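Local coordinates for putative fimbrial associated sortase-like protein (Corynebacterium diphtheriae, PDB 6BWE) that probably acts as a pilus-assembling (class C) sortase, a cysteine transpeptidase that cross-links pilin subunits, here as its extracellular part in a lid-mutant form, at residues A[36-41]-A[113-118]; A[147-150]-A[155-158]; A[172-177]-A[198-203]. The protein carries 2 engineered substitutions. All blocks are in the same frame, centred on the assembly; numbering follows the deposited sequence.

From the N terminus, interaction 1 comes first: its two segments enclose 71 residues, and it ties helix 24-39 to the loop between strands 105-107 and 123-125. Interaction 2 closes only a four-residue gap, the end of strand 147-152 and the turn of the hairpin it forms with strand 155-167. Interaction 3 spans 20 residues, among them strand 183-187 and the predicted nucleophile Cys189, and fastens the loop after strand 155-167 onto strand 198-206. The three follow in series, with no nesting or crossing. Interaction 2 links the others in space: Leu157 CD1 lies 3.6 Å from Gly116 N, and Ile148 CD1 lies 3.8 Å from Ala203 CB.

Interaction 1: residues A[36-41]-A[113-118]; sequences QYNTSV and LPVGGT
Asn38 of helix 24-39 bridges to the loop between strands 105-107 and 123-125, its side-chain amide pairing with both the backbone N-H and the C=O of Leu113. Leu113 N donates to Asn38 OD1 (2.8 Å), and Asn38 ND2 donates to Leu113 O (3.1 Å). Neither bond is quite straight: the angles at hydrogen are 147° and 156°, and both donors stand somewhat off the plane of the accepting carbonyl. Asn38 CG sits beside the backbone N (chi1 -76°), which turns the amide toward the loop. ND2 is used twice, since it also donates to water 1, 2.8 Å from Asn38 ND2, and that water in turn donates to Gly116 O. The amide is therefore fixed in rotation by three bonds, counting the one made by OD1.

Leu113 O carries a second load, because Val115 N reaches it at 2.8 Å from the same face of the carbonyl as Asn38 ND2. An apolar contact lies alongside: Tyr37 CD2 meets Leu113 CD1 at 3.6 Å, the two side chains crossing at about a right angle. Separately, the methyl Val115 CG2 packs against the amide nitrogen Asn38 ND2, 3.4 Å away. Leu113 also packs on Tyr64 of helix 59-66, while Tyr37 reaches Pro60 of the second subunit, which places the contact close to the dimer interface.

The Val115 N to Leu113 O bond spans Pro114, the centre of an inverse gamma turn, which in this sortase fold is bound by the end of the N-terminal helix.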
ATOM      1  N   GLN A  36       5.044   2.488  14.039  1.00 23.36           N
ATOM      2  CA  GLN A  36       3.756   3.159  13.818  1.00 24.06           C
ATOM      3  C   GLN A  36       3.512   3.454  12.305  1.00 23.21           C
ATOM      4  O   GLN A  36       2.411   3.182  11.760  1.00 22.82           O
ATOM      5  CB  GLN A  36       3.685   4.457  14.622  1.00 25.84           C
ATOM      6  CG  GLN A  36       2.401   5.244  14.367  1.00 28.67           C
ATOM      7  CD  GLN A  36       2.226   6.467  15.227  1.00 32.08           C
ATOM      8  OE1 GLN A  36       1.293   6.558  16.048  1.00 37.23           O
ATOM      9  NE2 GLN A  36       3.075   7.432  15.021  1.00 32.23           N
ATOM     10  N   TYR A  37       4.532   3.990  11.636  1.00 21.39           N
ATOM     11  CA  TYR A  37       4.477   4.221  10.193  1.00 20.88           C
ATOM     12  C   TYR A  37       4.097   2.909   9.478  1.00 21.06           C
ATOM     13  O   TYR A  37       3.168   2.882   8.654  1.00 20.22           O
ATOM     14  CB  TYR A  37       5.794   4.805   9.639  1.00 20.05           C
ATOM     15  CG  TYR A  37       5.818   4.824   8.135  1.00 19.28           C
ATOM     16  CD1 TYR A  37       5.315   5.884   7.426  1.00 18.93           C
ATOM     17  CD2 TYR A  37       6.248   3.703   7.423  1.00 18.98           C
ATOM     18  CE1 TYR A  37       5.263   5.868   6.043  1.00 19.25           C
ATOM     19  CE2 TYR A  37       6.202   3.671   6.040  1.00 18.59           C
ATOM     20  CZ  TYR A  37       5.715   4.735   5.347  1.00 18.89           C
ATOM     21  OH  TYR A  37       5.689   4.680   3.967  1.00 19.03           O
ATOM     22  N   ASN A  38       4.783   1.833   9.842  1.00 20.71           N
ATOM     23  CA  ASN A  38       4.509   0.536   9.227  1.00 20.94           C
ATOM     24  C   ASN A  38       3.065   0.034   9.328  1.00 21.37           C
ATOM     25  O   ASN A  38       2.601  -0.674   8.414  1.00 22.07           O
ATOM     26  CB  ASN A  38       5.439  -0.530   9.755  1.00 21.03           C
ATOM     27  CG  ASN A  38       6.824  -0.422   9.161  1.00 20.85           C
ATOM     28  OD1 ASN A  38       7.064   0.355   8.209  1.00 20.71           O
ATOM     29  ND2 ASN A  38       7.766  -1.180   9.731  1.00 20.81           N
ATOM     30  N   THR A  39       2.344   0.420  10.375  1.00 21.76           N
ATOM     31  CA  THR A  39       0.923   0.032  10.485  1.00 23.18           C
ATOM     32  C   THR A  39       0.093   0.599   9.358  1.00 23.25           C
ATOM     33  O   THR A  39      -0.982   0.058   9.052  1.00 23.46           O
ATOM     34  CB  THR A  39       0.280   0.436  11.814  1.00 24.07           C
ATOM     35  OG1 THR A  39       0.166   1.863  11.900  1.00 23.92           O
ATOM     36  CG2 THR A  39       1.036  -0.128  12.999  1.00 24.37           C
ATOM     37  N   SER A  40       0.566   1.691   8.768  1.00 22.25           N
ATOM     38  CA  SER A  40      -0.123   2.370   7.654  1.00 22.76           C
ATOM     39  C   SER A  40       0.154   1.740   6.282  1.00 23.08           C
ATOM     40  O   SER A  40      -0.494   2.100   5.303  1.00 23.46           O
ATOM     41  CB  SER A  40       0.292   3.862   7.620  1.00 22.92           C
ATOM     42  OG  SER A  40       1.582   4.042   7.011  1.00 24.39           O
ATOM     43  N   VAL A  41       1.113   0.817   6.199  1.00 22.65           N
ATOM     44  CA  VAL A  41       1.480   0.169   4.964  1.00 23.67           C
ATOM     45  C   VAL A  41       0.590  -1.055   4.815  1.00 25.52           C
ATOM     46  O   VAL A  41       0.734  -2.038   5.528  1.00 27.40           O
ATOM     47  CB  VAL A  41       2.959  -0.292   4.969  1.00 23.53           C
ATOM     48  CG1 VAL A  41       3.299  -1.044   3.668  1.00 24.38           C
ATOM     49  CG2 VAL A  41       3.866   0.932   5.148  1.00 23.28           C
ATOM     50  N   LEU A 113       9.107  -0.248   6.441  1.00 19.41           N
ATOM     51  CA  LEU A 113      10.475   0.090   6.797  1.00 19.87           C
ATOM     52  C   LEU A 113      11.126  -1.066   7.563  1.00 20.02           C
ATOM     53  O   LEU A 113      10.423  -1.800   8.273  1.00 20.02           O
ATOM     54  CB  LEU A 113      10.453   1.326   7.692  1.00 21.58           C
ATOM     55  CG  LEU A 113      10.007   2.639   7.068  1.00 23.12           C
ATOM     56  CD1 LEU A 113       9.781   3.634   8.184  1.00 25.01           C
ATOM     57  CD2 LEU A 113      11.031   3.147   6.067  1.00 24.09           C
ATOM     58  N   PRO A 114      12.464  -1.249   7.425  1.00 20.34           N
ATOM     59  CA  PRO A 114      13.054  -2.502   7.915  1.00 21.29           C
ATOM     60  C   PRO A 114      13.417  -2.416   9.396  1.00 22.47           C
ATOM     61  O   PRO A 114      14.589  -2.358   9.747  1.00 23.04           O
ATOM     62  CB  PRO A 114      14.262  -2.682   7.009  1.00 21.36           C
ATOM     63  CG  PRO A 114      14.717  -1.292   6.732  1.00 21.34           C
ATOM     64  CD  PRO A 114      13.388  -0.572   6.497  1.00 21.18           C
ATOM     65  N   VAL A 115      12.378  -2.388  10.232  1.00 22.62           N
ATOM     66  CA  VAL A 115      12.483  -2.367  11.695  1.00 22.47           C
ATOM     67  C   VAL A 115      11.871  -3.626  12.329  1.00 23.17           C
ATOM     68  O   VAL A 115      11.748  -3.677  13.534  1.00 23.83           O
ATOM     69  CB  VAL A 115      11.884  -1.093  12.295  1.00 21.83           C
ATOM     70  CG1 VAL A 115      12.709   0.106  11.877  1.00 22.23           C
ATOM     71  CG2 VAL A 115      10.412  -0.893  11.889  1.00 22.17           C
ATOM     72  N   GLY A 116      11.517  -4.625  11.514  1.00 23.26           N
ATOM     73  CA  GLY A 116      10.956  -5.890  12.009  1.00 24.90           C
ATOM     74  C   GLY A 116       9.494  -5.746  12.410  1.00 25.83           C
ATOM     75  O   GLY A 116       8.935  -4.629  12.404  1.00 26.05           O
ATOM     76  N   GLY A 117       8.871  -6.879  12.726  1.00 26.05           N
ATOM     77  CA  GLY A 117       7.485  -6.928  13.152  1.00 26.93           C
ATOM     78  C   GLY A 117       6.751  -7.965  12.349  1.00 27.71           C
ATOM     79  O   GLY A 117       6.951  -8.099  11.124  1.00 27.01           O
ATOM     80  N   THR A 118       5.886  -8.708  13.000  1.00 29.39           N
ATOM     81  CA  THR A 118       5.085  -9.682  12.247  1.00 31.45           C
ATOM     82  C   THR A 118       4.121  -8.905  11.375  1.00 29.60           C
ATOM     83  O   THR A 118       3.628  -7.868  11.763  1.00 30.82           O
ATOM     84  CB  THR A 118       4.403 -10.706  13.155  1.00 34.79           C
ATOM     85  OG1 THR A 118       3.596 -10.018  14.110  1.00 38.09           O
ATOM     86  CG2 THR A 118       5.466 -11.516  13.876  1.00 36.21           C
TER
HETATM   87  O   HOH W   1       7.155  -2.467  12.107  1.00 22.40           O

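Interaction 2: residues A[147-150]-A[155-158]; sequences PIYI and ETLK
Ile150 and Leu157 form the hydrogen-bonded pair of an antiparallel beta hairpin, strands 147-152 and 155-167, in the beta barrel of the sortase domain. The short segments run 4.6 Å apart at their axes, with N-to-C directions 156° from one another.

The backbone bonds are reciprocal and nearly straight. Ile150 N donates to Leu157 O at 166°, and Leu157 N returns a bond to Ile150 O at 170°, the latter only 2.7 Å long between those atoms. Weaker CA-H...O contacts supplement them, for instance Tyr149 CA to Leu157 O, 3.3 Å.

Apolar contacts divide between the two faces. On the face of Ile150 and Leu157 the CB atoms of this pair stand 4.5 Å apart, and Ile148 and Ile150 pack on Ile184 of strand 183-187. On the other face Tyr149 and Lys158, the non-hydrogen-bonded pair, lie side by side and point the same way. The lysine chain, extended throughout, runs along the tyrosine from Tyr149 CE1, 3.7 Å from Lys158 CG, to the hydroxyl. Thr156 CG2 comes in at the ring edge, near its plane. Pro147 CB, 3.9 Å from Lys158 CE, covers the far end of the same chain.

Polar ends converge on one carboxylate from the C-terminal tail: Asp212 OD1 makes a salt bridge with Lys158 NZ and a hydrogen bond with Tyr149 OH. This shared partner fits the way the two side chains end together, Lys158 NZ lying 3.9 Å from Tyr149 OH.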
ATOM      1  N   PRO A 147      22.508 -16.097   6.342  1.00 26.54           N
ATOM      2  CA  PRO A 147      22.004 -15.009   7.171  1.00 26.41           C
ATOM      3  C   PRO A 147      22.131 -13.621   6.521  1.00 25.48           C
ATOM      4  O   PRO A 147      23.056 -13.361   5.731  1.00 24.72           O
ATOM      5  CB  PRO A 147      22.903 -15.082   8.393  1.00 26.93           C
ATOM      6  CG  PRO A 147      24.211 -15.499   7.831  1.00 26.92           C
ATOM      7  CD  PRO A 147      23.866 -16.489   6.761  1.00 27.78           C
ATOM      8  N   ILE A 148      21.196 -12.761   6.878  1.00 24.14           N
ATOM      9  CA  ILE A 148      21.175 -11.348   6.481  1.00 24.32           C
ATOM     10  C   ILE A 148      20.985 -10.545   7.756  1.00 23.82           C
ATOM     11  O   ILE A 148      20.084 -10.870   8.538  1.00 24.76           O
ATOM     12  CB  ILE A 148      19.997 -11.073   5.537  1.00 24.78           C
ATOM     13  CG1 ILE A 148      20.186 -11.839   4.210  1.00 25.64           C
ATOM     14  CG2 ILE A 148      19.822  -9.584   5.281  1.00 23.89           C
ATOM     15  CD1 ILE A 148      18.888 -11.996   3.437  1.00 25.82           C
ATOM     16  N   TYR A 149      21.828  -9.535   7.988  1.00 22.95           N
ATOM     17  CA  TYR A 149      21.739  -8.707   9.198  1.00 22.62           C
ATOM     18  C   TYR A 149      21.379  -7.265   8.833  1.00 22.69           C
ATOM     19  O   TYR A 149      22.075  -6.654   8.020  1.00 22.28           O
ATOM     20  CB  TYR A 149      23.063  -8.699   9.950  1.00 23.49           C
ATOM     21  CG  TYR A 149      23.547 -10.092  10.329  1.00 24.51           C
ATOM     22  CD1 TYR A 149      23.258 -10.639  11.566  1.00 25.40           C
ATOM     23  CD2 TYR A 149      24.244 -10.870   9.420  1.00 25.02           C
ATOM     24  CE1 TYR A 149      23.717 -11.915  11.931  1.00 26.37           C
ATOM     25  CE2 TYR A 149      24.688 -12.145   9.754  1.00 25.73           C
ATOM     26  CZ  TYR A 149      24.421 -12.669  11.003  1.00 26.76           C
ATOM     27  OH  TYR A 149      24.851 -13.951  11.306  1.00 26.65           O
ATOM     28  N   ILE A 150      20.344  -6.709   9.462  1.00 21.98           N
ATOM     29  CA  ILE A 150      19.960  -5.333   9.224  1.00 22.56           C
ATOM     30  C   ILE A 150      20.272  -4.577  10.499  1.00 22.69           C
ATOM     31  O   ILE A 150      19.833  -4.978  11.570  1.00 22.75           O
ATOM     32  CB  ILE A 150      18.468  -5.191   8.861  1.00 24.41           C
ATOM     33  CG1 ILE A 150      18.237  -5.804   7.479  1.00 25.29           C
ATOM     34  CG2 ILE A 150      18.092  -3.706   8.835  1.00 23.84           C
ATOM     35  CD1 ILE A 150      16.806  -5.892   7.083  1.00 26.99           C
ATOM     36  N   GLU A 155      20.215  -1.125  16.513  1.00 29.11           N
ATOM     37  CA  GLU A 155      19.770  -2.485  16.814  1.00 31.26           C
ATOM     38  C   GLU A 155      20.090  -3.352  15.593  1.00 30.90           C
ATOM     39  O   GLU A 155      20.087  -2.843  14.476  1.00 29.32           O
ATOM     40  CB  GLU A 155      18.284  -2.424  17.170  1.00 33.90           C
ATOM     41  CG  GLU A 155      17.341  -3.311  16.413  1.00 38.30           C
ATOM     42  CD  GLU A 155      15.901  -2.985  16.738  1.00 40.96           C
ATOM     43  OE1 GLU A 155      15.119  -2.734  15.783  1.00 45.28           O
ATOM     44  OE2 GLU A 155      15.569  -2.937  17.942  1.00 43.86           O
ATOM     45  N   THR A 156      20.343  -4.644  15.794  1.00 28.88           N
ATOM     46  CA  THR A 156      20.603  -5.520  14.689  1.00 28.52           C
ATOM     47  C   THR A 156      19.522  -6.608  14.633  1.00 28.08           C
ATOM     48  O   THR A 156      19.203  -7.234  15.642  1.00 28.31           O
ATOM     49  CB  THR A 156      22.015  -6.099  14.751  1.00 30.54           C
ATOM     50  OG1 THR A 156      22.935  -5.015  14.644  1.00 32.40           O
ATOM     51  CG2 THR A 156      22.277  -7.041  13.562  1.00 30.27           C
ATOM     52  N   LEU A 157      18.961  -6.794  13.440  1.00 26.84           N
ATOM     53  CA  LEU A 157      17.934  -7.798  13.175  1.00 27.31           C
ATOM     54  C   LEU A 157      18.544  -8.856  12.260  1.00 26.22           C
ATOM     55  O   LEU A 157      19.215  -8.506  11.291  1.00 25.96           O
ATOM     56  CB  LEU A 157      16.727  -7.165  12.474  1.00 27.27           C
ATOM     57  CG  LEU A 157      16.213  -5.804  12.940  1.00 29.33           C
ATOM     58  CD1 LEU A 157      14.983  -5.377  12.135  1.00 29.90           C
ATOM     59  CD2 LEU A 157      15.875  -5.879  14.393  1.00 31.47           C
ATOM     60  N   LYS A 158      18.267 -10.131  12.536  1.00 25.63           N
ATOM     61  CA  LYS A 158      18.808 -11.217  11.766  1.00 25.23           C
ATOM     62  C   LYS A 158      17.673 -11.882  10.999  1.00 24.48           C
ATOM     63  O   LYS A 158      16.601 -12.125  11.536  1.00 24.87           O
ATOM     64  CB  LYS A 158      19.547 -12.222  12.652  1.00 25.90           C
ATOM     65  CG  LYS A 158      20.252 -13.327  11.881  1.00 26.34           C
ATOM     66  CD  LYS A 158      20.978 -14.300  12.837  1.00 27.24           C
ATOM     67  CE  LYS A 158      21.646 -15.404  12.034  1.00 28.87           C
ATOM     68  NZ  LYS A 158      22.342 -16.415  12.893  1.00 29.81           N
TER

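Interaction 3: residues A[172-177]-A[198-203]; sequences TKLLAP and RLLVRA
The guanidinium of Arg202 is the flat group of this contact, and Leu174 approaches it obliquely, with Leu174 CD2 4.4 Å from Arg202 NH1. At the NH1 end a water links the segments: water 2 accepts from Arg202 NH1 at 2.8 Å and donates to Leu174 O at 2.7 Å. The NE end is held by a salt bridge to Asp162 of strand 155-167, so the group is tethered from two sides. The arginine chain leaves the strand extended (chi1 -166°) and bends only at its third torsion (70°).

Leu174 and Leu175 belong to a short 3-10 turn, 173-175, supported by the backbone bond from Leu175 N to Thr172 O (3.0 Å). It lies in the loop between strands 155-167 and 183-187 of the sortase barrel, which in sortases generally borders the sorting-signal groove. Here it rests on strand 198-206.

The apolar half of the contact centres on one methyl. Leu200 CD2 touches Leu175 CD2 at 3.7 Å and Leu174 CB at 3.9 Å. Its second torsion (chi2 53°) leaves CD2 as the branch directed into the turn. Although the CB of Leu175 points away from the strand, its CD2 swings back to meet Leu200, and the two side chains cross at about a right angle. Leu175 also packs on Thr185 and Ile187 of strand 183-187.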
ATOM      1  N   THR A 172       4.968  -9.541  -9.221  1.00 43.23           N
ATOM      2  CA  THR A 172       5.322  -9.037  -7.874  1.00 42.47           C
ATOM      3  C   THR A 172       4.634  -9.743  -6.687  1.00 41.28           C
ATOM      4  O   THR A 172       4.870  -9.349  -5.534  1.00 41.21           O
ATOM      5  CB  THR A 172       5.005  -7.512  -7.757  1.00 43.39           C
ATOM      6  OG1 THR A 172       3.663  -7.270  -8.229  1.00 41.42           O
ATOM      7  CG2 THR A 172       6.031  -6.671  -8.566  1.00 43.08           C
ATOM      8  N   LYS A 173       3.810 -10.761  -6.956  1.00 39.36           N
ATOM      9  CA  LYS A 173       3.083 -11.500  -5.921  1.00 39.24           C
ATOM     10  C   LYS A 173       3.932 -11.915  -4.715  1.00 35.71           C
ATOM     11  O   LYS A 173       3.439 -11.926  -3.613  1.00 33.58           O
ATOM     12  CB  LYS A 173       2.532 -12.847  -6.454  1.00 44.25           C
ATOM     13  CG  LYS A 173       1.557 -12.835  -7.622  1.00 48.44           C
ATOM     14  CD  LYS A 173       1.224 -14.273  -8.027  1.00 51.65           C
ATOM     15  CE  LYS A 173       2.304 -14.923  -8.902  1.00 54.07           C
ATOM     16  NZ  LYS A 173       2.036 -14.743 -10.366  1.00 56.18           N
ATOM     17  N   LEU A 174       5.176 -12.335  -4.948  1.00 33.14           N
ATOM     18  CA  LEU A 174       6.051 -12.812  -3.864  1.00 32.25           C
ATOM     19  C   LEU A 174       6.451 -11.743  -2.823  1.00 30.58           C
ATOM     20  O   LEU A 174       7.023 -12.089  -1.768  1.00 30.45           O
ATOM     21  CB  LEU A 174       7.295 -13.445  -4.439  1.00 32.63           C
ATOM     22  CG  LEU A 174       7.003 -14.755  -5.203  1.00 33.82           C
ATOM     23  CD1 LEU A 174       8.171 -15.040  -6.118  1.00 34.43           C
ATOM     24  CD2 LEU A 174       6.785 -15.904  -4.238  1.00 34.63           C
ATOM     25  N   LEU A 175       6.149 -10.484  -3.120  1.00 29.30           N
ATOM     26  CA  LEU A 175       6.443  -9.356  -2.221  1.00 28.56           C
ATOM     27  C   LEU A 175       5.337  -9.088  -1.221  1.00 28.99           C
ATOM     28  O   LEU A 175       5.449  -8.174  -0.398  1.00 28.19           O
ATOM     29  CB  LEU A 175       6.693  -8.084  -3.038  1.00 29.37           C
ATOM     30  CG  LEU A 175       7.785  -8.167  -4.105  1.00 28.57           C
ATOM     31  CD1 LEU A 175       7.942  -6.801  -4.752  1.00 27.98           C
ATOM     32  CD2 LEU A 175       9.092  -8.635  -3.518  1.00 28.37           C
ATOM     33  N   ALA A 176       4.259  -9.869  -1.274  1.00 29.86           N
ATOM     34  CA  ALA A 176       3.148  -9.638  -0.379  1.00 29.82           C
ATOM     35  C   ALA A 176       3.547  -9.842   1.103  1.00 29.82           C
ATOM     36  O   ALA A 176       4.333 -10.761   1.430  1.00 30.61           O
ATOM     37  CB  ALA A 176       2.001 -10.567  -0.753  1.00 31.53           C
ATOM     38  N   PRO A 177       3.024  -8.988   2.006  1.00 30.56           N
ATOM     39  CA  PRO A 177       3.171  -9.248   3.426  1.00 31.52           C
ATOM     40  C   PRO A 177       2.295 -10.456   3.828  1.00 34.85           C
ATOM     41  O   PRO A 177       1.320 -10.812   3.132  1.00 34.38           O
ATOM     42  CB  PRO A 177       2.666  -7.955   4.066  1.00 31.10           C
ATOM     43  CG  PRO A 177       1.659  -7.450   3.117  1.00 31.99           C
ATOM     44  CD  PRO A 177       2.137  -7.831   1.753  1.00 31.00           C
ATOM     45  N   ARG A 198      13.752 -10.058 -12.573  1.00 29.95           N
ATOM     46  CA  ARG A 198      14.140  -9.712 -11.214  1.00 29.73           C
ATOM     47  C   ARG A 198      14.483 -10.963 -10.437  1.00 28.00           C
ATOM     48  O   ARG A 198      13.779 -11.977 -10.526  1.00 27.99           O
ATOM     49  CB  ARG A 198      13.022  -8.945 -10.485  1.00 30.21           C
ATOM     50  CG  ARG A 198      12.685  -7.604 -11.107  1.00 32.28           C
ATOM     51  CD  ARG A 198      13.851  -6.628 -10.990  1.00 34.07           C
ATOM     52  NE  ARG A 198      13.578  -5.351 -11.644  1.00 35.44           N
ATOM     53  CZ  ARG A 198      13.889  -5.030 -12.905  1.00 37.15           C
ATOM     54  NH1 ARG A 198      14.499  -5.885 -13.740  1.00 37.80           N
ATOM     55  NH2 ARG A 198      13.571  -3.822 -13.352  1.00 38.68           N
ATOM     56  N   LEU A 199      15.583 -10.889  -9.693  1.00 26.18           N
ATOM     57  CA  LEU A 199      15.927 -11.867  -8.670  1.00 25.15           C
ATOM     58  C   LEU A 199      15.381 -11.398  -7.323  1.00 25.94           C
ATOM     59  O   LEU A 199      15.670 -10.255  -6.919  1.00 24.09           O
ATOM     60  CB  LEU A 199      17.428 -12.064  -8.616  1.00 25.35           C
ATOM     61  CG  LEU A 199      17.960 -12.916  -7.465  1.00 25.36           C
ATOM     62  CD1 LEU A 199      17.522 -14.367  -7.621  1.00 26.64           C
ATOM     63  CD2 LEU A 199      19.471 -12.783  -7.395  1.00 25.76           C
ATOM     64  N   LEU A 200      14.598 -12.261  -6.657  1.00 25.31           N
ATOM     65  CA  LEU A 200      13.966 -11.976  -5.360  1.00 25.68           C
ATOM     66  C   LEU A 200      14.490 -13.003  -4.383  1.00 26.17           C
ATOM     67  O   LEU A 200      14.295 -14.224  -4.581  1.00 27.64           O
ATOM     68  CB  LEU A 200      12.424 -12.081  -5.404  1.00 26.72           C
ATOM     69  CG  LEU A 200      11.592 -10.896  -5.918  1.00 27.80           C
ATOM     70  CD1 LEU A 200      12.040 -10.431  -7.286  1.00 27.83           C
ATOM     71  CD2 LEU A 200      10.110 -11.244  -5.953  1.00 28.77           C
ATOM     72  N   VAL A 201      15.127 -12.506  -3.316  1.00 24.51           N
ATOM     73  CA  VAL A 201      15.695 -13.336  -2.296  1.00 24.47           C
ATOM     74  C   VAL A 201      14.916 -12.991  -1.023  1.00 24.27           C
ATOM     75  O   VAL A 201      15.029 -11.859  -0.516  1.00 23.13           O
ATOM     76  CB  VAL A 201      17.203 -13.067  -2.099  1.00 24.03           C
ATOM     77  CG1 VAL A 201      17.741 -13.807  -0.868  1.00 24.49           C
ATOM     78  CG2 VAL A 201      18.003 -13.537  -3.296  1.00 24.54           C
ATOM     79  N   ARG A 202      14.111 -13.941  -0.552  1.00 23.50           N
ATOM     80  CA  ARG A 202      13.240 -13.740   0.586  1.00 23.69           C
ATOM     81  C   ARG A 202      13.840 -14.387   1.826  1.00 23.44           C
ATOM     82  O   ARG A 202      14.456 -15.490   1.751  1.00 22.70           O
ATOM     83  CB  ARG A 202      11.860 -14.337   0.292  1.00 25.48           C
ATOM     84  CG  ARG A 202      10.768 -13.894   1.252  1.00 26.44           C
ATOM     85  CD  ARG A 202       9.424 -14.553   0.972  1.00 27.83           C
ATOM     86  NE  ARG A 202       9.483 -15.987   1.331  1.00 29.69           N
ATOM     87  CZ  ARG A 202       8.672 -16.937   0.868  1.00 31.69           C
ATOM     88  NH1 ARG A 202       7.673 -16.662   0.031  1.00 33.10           N
ATOM     89  NH2 ARG A 202       8.867 -18.198   1.260  1.00 32.68           N
ATOM     90  N   ALA A 203      13.634 -13.746   2.962  1.00 22.72           N
ATOM     91  CA  ALA A 203      14.182 -14.219   4.227  1.00 23.71           C
ATOM     92  C   ALA A 203      13.236 -13.936   5.368  1.00 24.90           C
ATOM     93  O   ALA A 203      12.446 -12.993   5.259  1.00 24.48           O
ATOM     94  CB  ALA A 203      15.524 -13.551   4.468  1.00 22.85           C
TER
HETATM   95  O   HOH W   2       6.281 -14.288  -0.385  1.00 33.15           O